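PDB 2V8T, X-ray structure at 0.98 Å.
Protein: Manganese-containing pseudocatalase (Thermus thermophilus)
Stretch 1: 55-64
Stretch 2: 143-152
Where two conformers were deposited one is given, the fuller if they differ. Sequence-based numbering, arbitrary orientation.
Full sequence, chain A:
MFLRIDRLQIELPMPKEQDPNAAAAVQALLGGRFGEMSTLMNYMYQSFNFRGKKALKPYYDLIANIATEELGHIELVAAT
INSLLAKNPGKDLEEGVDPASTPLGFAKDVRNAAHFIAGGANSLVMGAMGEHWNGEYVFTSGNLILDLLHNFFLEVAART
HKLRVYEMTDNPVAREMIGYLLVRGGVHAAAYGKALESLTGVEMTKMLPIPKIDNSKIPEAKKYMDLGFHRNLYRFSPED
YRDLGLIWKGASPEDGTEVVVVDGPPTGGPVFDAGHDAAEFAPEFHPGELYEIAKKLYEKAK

Stretch 1, residues 55-64: ALKPYYDLIA
Stretch 2 (143-152) NLILDLLHNF

The contact joins two helical segments of one chain, residues 57-64 and 144-152, each of which continues beyond its stretch. Their N-to-C directions lie 35° apart, so they run roughly the same way, and the axes approach no closer than 12.4 Å. Two pairs set the register: Tyr59 CA lies 8.5 Å from Leu144 CA, and Ile63 CA lies 9.0 Å from Leu148 CA. Both steps span four residues, about one helical turn, as expected for helices advancing together. At this separation the backbones do not touch, and side chains bridge the gap.

Backbone torsions are helical from 57 to 64 and from 144 to 152, with phi from -51° to -76° and psi from -36° to -52°. The i-to-i+4 hydrogen bonds include Ile63 N to Tyr59 O at 3.1 Å and Leu148 N to Leu144 O at 2.9 Å. Leu56, at the first N-cap position, has phi/psi -117/33. Asn143, the second N-cap, has -94/118 and chi1 t; its OD1 accepts from Leu146 N at 3.0 Å and 163°, a capping bond that satisfies an amide of the first turn.

Across the stretches the interactions are apolar. Leu144 (chi1 t, chi2 p) is central, meeting three residues: its CD2 is 4.0 Å from Leu56 CD1 and 4.0 Å from Tyr59 CG, while its CD1 is 4.3 Å from Ile63 CD1. Leu56, Ile63 and Leu148 all adopt m for chi1 and t for chi2. Ile63 CD1 also approaches Leu148 CD2 at 4.3 Å, so this methyl touches residues on successive turns of the partner helix. Tyr59 (chi1 -55°, chi2 -78°) receives Leu144 CD2 and Leu148 CD1 obliquely to its ring, the latter 4.5 Å from Tyr59 CD1. The CA-to-CB bonds of all five residues point toward the opposing stretch; together the stretches bury 274 Å².

Polar groups form no hydrogen bond across the contact. Asn151 (chi1 m, chi2 -13°) brings ND2 within 4.5 Å of Ile63 CD1, a packing distance; both ends of its amide are hydrogen-bonded elsewhere in the structure. Its OD1 also accepts from His150 ND1 at 3.0 Å and 170°, with His150 chi1 t and chi2 -89°. Asp147 O and Asn151 OD1, 3.1 Å apart, are both acceptors and do not bond.

Away from the contact, Lys57, with its first three chi angles t and chi4 m, forms a salt bridge one turn along its helix: Lys57 NZ lies 2.9 Å from Asp61 OD2, with a weak bond to Asp61 OD1 at 3.2 Å.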

# COMPACT_ATOMS: atom_id res chain seq x y z
N ALA A 55 -6.93 -29.52 -23.94
CA ALA A 55 -8.26 -30.14 -23.69
C ALA A 55 -9.38 -29.10 -23.64
O ALA A 55 -10.53 -29.42 -23.91
CB ALA A 55 -8.21 -30.93 -22.39
N LEU A 56 -9.03 -27.87 -23.24
CA LEU A 56 -9.99 -26.77 -23.17
C LEU A 56 -9.58 -25.65 -24.15
O LEU A 56 -9.80 -24.46 -23.90
CB LEU A 56 -10.14 -26.24 -21.74
CG LEU A 56 -10.74 -27.26 -20.77
CD1 LEU A 56 -10.49 -26.85 -19.33
CD2 LEU A 56 -12.24 -27.44 -21.04
N LYS A 57 -8.99 -26.04 -25.27
CA LYS A 57 -8.41 -25.09 -26.21
C LYS A 57 -9.30 -23.95 -26.64
O LYS A 57 -8.80 -22.83 -26.73
CB LYS A 57 -7.82 -25.82 -27.44
CG LYS A 57 -7.09 -24.90 -28.39
CD LYS A 57 -6.40 -25.68 -29.48
CE LYS A 57 -5.56 -24.84 -30.39
NZ LYS A 57 -6.33 -23.74 -31.02
N PRO A 58 -10.58 -24.14 -26.94
CA PRO A 58 -11.33 -22.99 -27.40
C PRO A 58 -11.34 -21.86 -26.37
O PRO A 58 -11.29 -20.65 -26.72
CB PRO A 58 -12.73 -23.59 -27.62
CG PRO A 58 -12.45 -25.07 -27.95
CD PRO A 58 -11.35 -25.40 -27.01
N TYR A 59 -11.40 -22.23 -25.10
CA TYR A 59 -11.43 -21.25 -24.00
C TYR A 59 -10.07 -20.64 -23.76
O TYR A 59 -9.96 -19.43 -23.48
CB TYR A 59 -11.95 -21.95 -22.72
CG TYR A 59 -13.29 -22.61 -22.95
CD1 TYR A 59 -14.45 -21.88 -22.96
CD2 TYR A 59 -13.37 -23.97 -23.22
CE1 TYR A 59 -15.66 -22.49 -23.26
CE2 TYR A 59 -14.57 -24.58 -23.53
CZ TYR A 59 -15.73 -23.83 -23.53
OH TYR A 59 -16.91 -24.46 -23.81
N TYR A 60 -9.02 -21.44 -23.88
CA TYR A 60 -7.64 -20.92 -23.81
C TYR A 60 -7.41 -19.91 -24.94
O TYR A 60 -6.88 -18.81 -24.69
CB TYR A 60 -6.67 -22.07 -23.89
CG TYR A 60 -5.23 -21.60 -23.96
CD1 TYR A 60 -4.65 -20.88 -22.92
CD2 TYR A 60 -4.45 -21.87 -25.08
CE1 TYR A 60 -3.35 -20.44 -23.01
CE2 TYR A 60 -3.15 -21.44 -25.16
CZ TYR A 60 -2.58 -20.74 -24.12
OH TYR A 60 -1.27 -20.31 -24.16
N ASP A 61 -7.78 -20.26 -26.16
CA ASP A 61 -7.58 -19.35 -27.27
C ASP A 61 -8.24 -18.02 -26.99
O ASP A 61 -7.68 -16.95 -27.26
CB ASP A 61 -8.28 -19.89 -28.60
CG ASP A 61 -7.49 -21.01 -29.32
OD1 ASP A 61 -6.43 -21.47 -28.80
OD2 ASP A 61 -7.98 -21.39 -30.42
N LEU A 62 -9.44 -18.07 -26.44
CA LEU A 62 -10.20 -16.84 -26.18
C LEU A 62 -9.45 -15.94 -25.19
O LEU A 62 -9.27 -14.76 -25.44
CB LEU A 62 -11.58 -17.22 -25.65
CG LEU A 62 -12.50 -16.06 -25.49
CD1 LEU A 62 -12.83 -15.39 -26.80
CD2 LEU A 62 -13.77 -16.50 -24.77
N ILE A 63 -9.05 -16.51 -24.04
CA ILE A 63 -8.39 -15.68 -23.02
C ILE A 63 -7.04 -15.20 -23.51
O ILE A 63 -6.66 -14.04 -23.31
CB ILE A 63 -8.31 -16.47 -21.68
CG1 ILE A 63 -9.73 -16.76 -21.12
CG2 ILE A 63 -7.47 -15.68 -20.64
CD1 ILE A 63 -9.71 -17.67 -19.86
N ALA A 64 -6.25 -16.09 -24.15
CA ALA A 64 -4.94 -15.72 -24.61
C ALA A 64 -5.02 -14.59 -25.65
O ALA A 64 -4.16 -13.69 -25.69
CB ALA A 64 -4.20 -16.92 -25.17
N ASN A 143 -9.52 -21.93 -11.76
CA ASN A 143 -10.80 -22.57 -12.04
C ASN A 143 -11.45 -21.83 -13.21
O ASN A 143 -11.69 -20.62 -13.13
CB ASN A 143 -11.71 -22.53 -10.81
CG ASN A 143 -13.06 -23.18 -11.01
OD1 ASN A 143 -14.01 -22.57 -11.52
ND2 ASN A 143 -13.14 -24.47 -10.67
N LEU A 144 -11.67 -22.54 -14.32
CA LEU A 144 -12.09 -21.87 -15.55
C LEU A 144 -13.39 -21.10 -15.40
O LEU A 144 -13.48 -19.95 -15.82
CB LEU A 144 -12.17 -22.92 -16.69
CG LEU A 144 -12.63 -22.34 -18.02
CD1 LEU A 144 -11.73 -21.22 -18.50
CD2 LEU A 144 -12.70 -23.47 -19.05
N ILE A 145 -14.43 -21.75 -14.85
CA ILE A 145 -15.72 -21.08 -14.78
C ILE A 145 -15.65 -19.85 -13.84
O ILE A 145 -16.21 -18.81 -14.15
CB ILE A 145 -16.83 -22.06 -14.39
CG1 ILE A 145 -17.08 -23.01 -15.59
CG2 ILE A 145 -18.10 -21.32 -13.99
CD1 ILE A 145 -17.90 -24.23 -15.23
N LEU A 146 -14.99 -20.01 -12.69
CA LEU A 146 -14.85 -18.89 -11.74
C LEU A 146 -14.12 -17.71 -12.42
O LEU A 146 -14.53 -16.56 -12.28
CB LEU A 146 -14.14 -19.39 -10.51
CG LEU A 146 -14.00 -18.36 -9.35
CD1 LEU A 146 -15.32 -17.89 -8.82
CD2 LEU A 146 -13.16 -19.01 -8.26
N ASP A 147 -13.04 -18.01 -13.13
CA ASP A 147 -12.30 -16.97 -13.83
C ASP A 147 -13.17 -16.29 -14.91
O ASP A 147 -13.13 -15.08 -15.06
CB ASP A 147 -11.05 -17.53 -14.50
CG ASP A 147 -9.86 -17.81 -13.51
OD1 ASP A 147 -9.92 -17.47 -12.33
OD2 ASP A 147 -8.89 -18.36 -14.08
N LEU A 148 -13.93 -17.09 -15.68
CA LEU A 148 -14.75 -16.49 -16.71
C LEU A 148 -15.87 -15.64 -16.15
O LEU A 148 -16.22 -14.60 -16.71
CB LEU A 148 -15.35 -17.59 -17.63
CG LEU A 148 -14.35 -18.24 -18.58
CD1 LEU A 148 -14.99 -19.48 -19.20
CD2 LEU A 148 -13.94 -17.25 -19.69
N LEU A 149 -16.47 -16.07 -15.02
CA LEU A 149 -17.47 -15.27 -14.34
C LEU A 149 -16.86 -13.93 -13.91
O LEU A 149 -17.43 -12.86 -14.12
CB LEU A 149 -18.03 -16.07 -13.15
CG LEU A 149 -19.01 -15.31 -12.28
CD1 LEU A 149 -20.27 -14.88 -13.03
CD2 LEU A 149 -19.37 -16.17 -11.04
N HIS A 150 -15.66 -14.02 -13.28
CA HIS A 150 -14.95 -12.81 -12.93
C HIS A 150 -14.74 -11.92 -14.15
O HIS A 150 -14.91 -10.70 -14.06
CB HIS A 150 -13.56 -13.21 -12.35
CG HIS A 150 -12.65 -12.05 -12.19
ND1 HIS A 150 -11.82 -11.63 -13.21
CD2 HIS A 150 -12.49 -11.13 -11.21
CE1 HIS A 150 -11.19 -10.51 -12.80
NE2 HIS A 150 -11.57 -10.18 -11.59
N ASN A 151 -14.32 -12.50 -15.27
CA ASN A 151 -13.97 -11.70 -16.44
C ASN A 151 -15.19 -11.01 -17.07
O ASN A 151 -15.10 -9.89 -17.55
CB ASN A 151 -13.30 -12.55 -17.50
CG ASN A 151 -11.94 -13.09 -17.03
OD1 ASN A 151 -11.39 -12.66 -16.01
ND2 ASN A 151 -11.40 -14.03 -17.81
N PHE A 152 -16.32 -11.70 -17.03
CA PHE A 152 -17.59 -11.08 -17.51
C PHE A 152 -17.89 -9.84 -16.67
O PHE A 152 -18.16 -8.76 -17.18
CB PHE A 152 -18.69 -12.15 -17.42
CG PHE A 152 -20.03 -11.65 -17.89
CD1 PHE A 152 -20.38 -11.67 -19.23
CD2 PHE A 152 -20.95 -11.15 -16.99
CE1 PHE A 152 -21.62 -11.22 -19.66
CE2 PHE A 152 -22.20 -10.69 -17.41
CZ PHE A 152 -22.52 -10.75 -18.74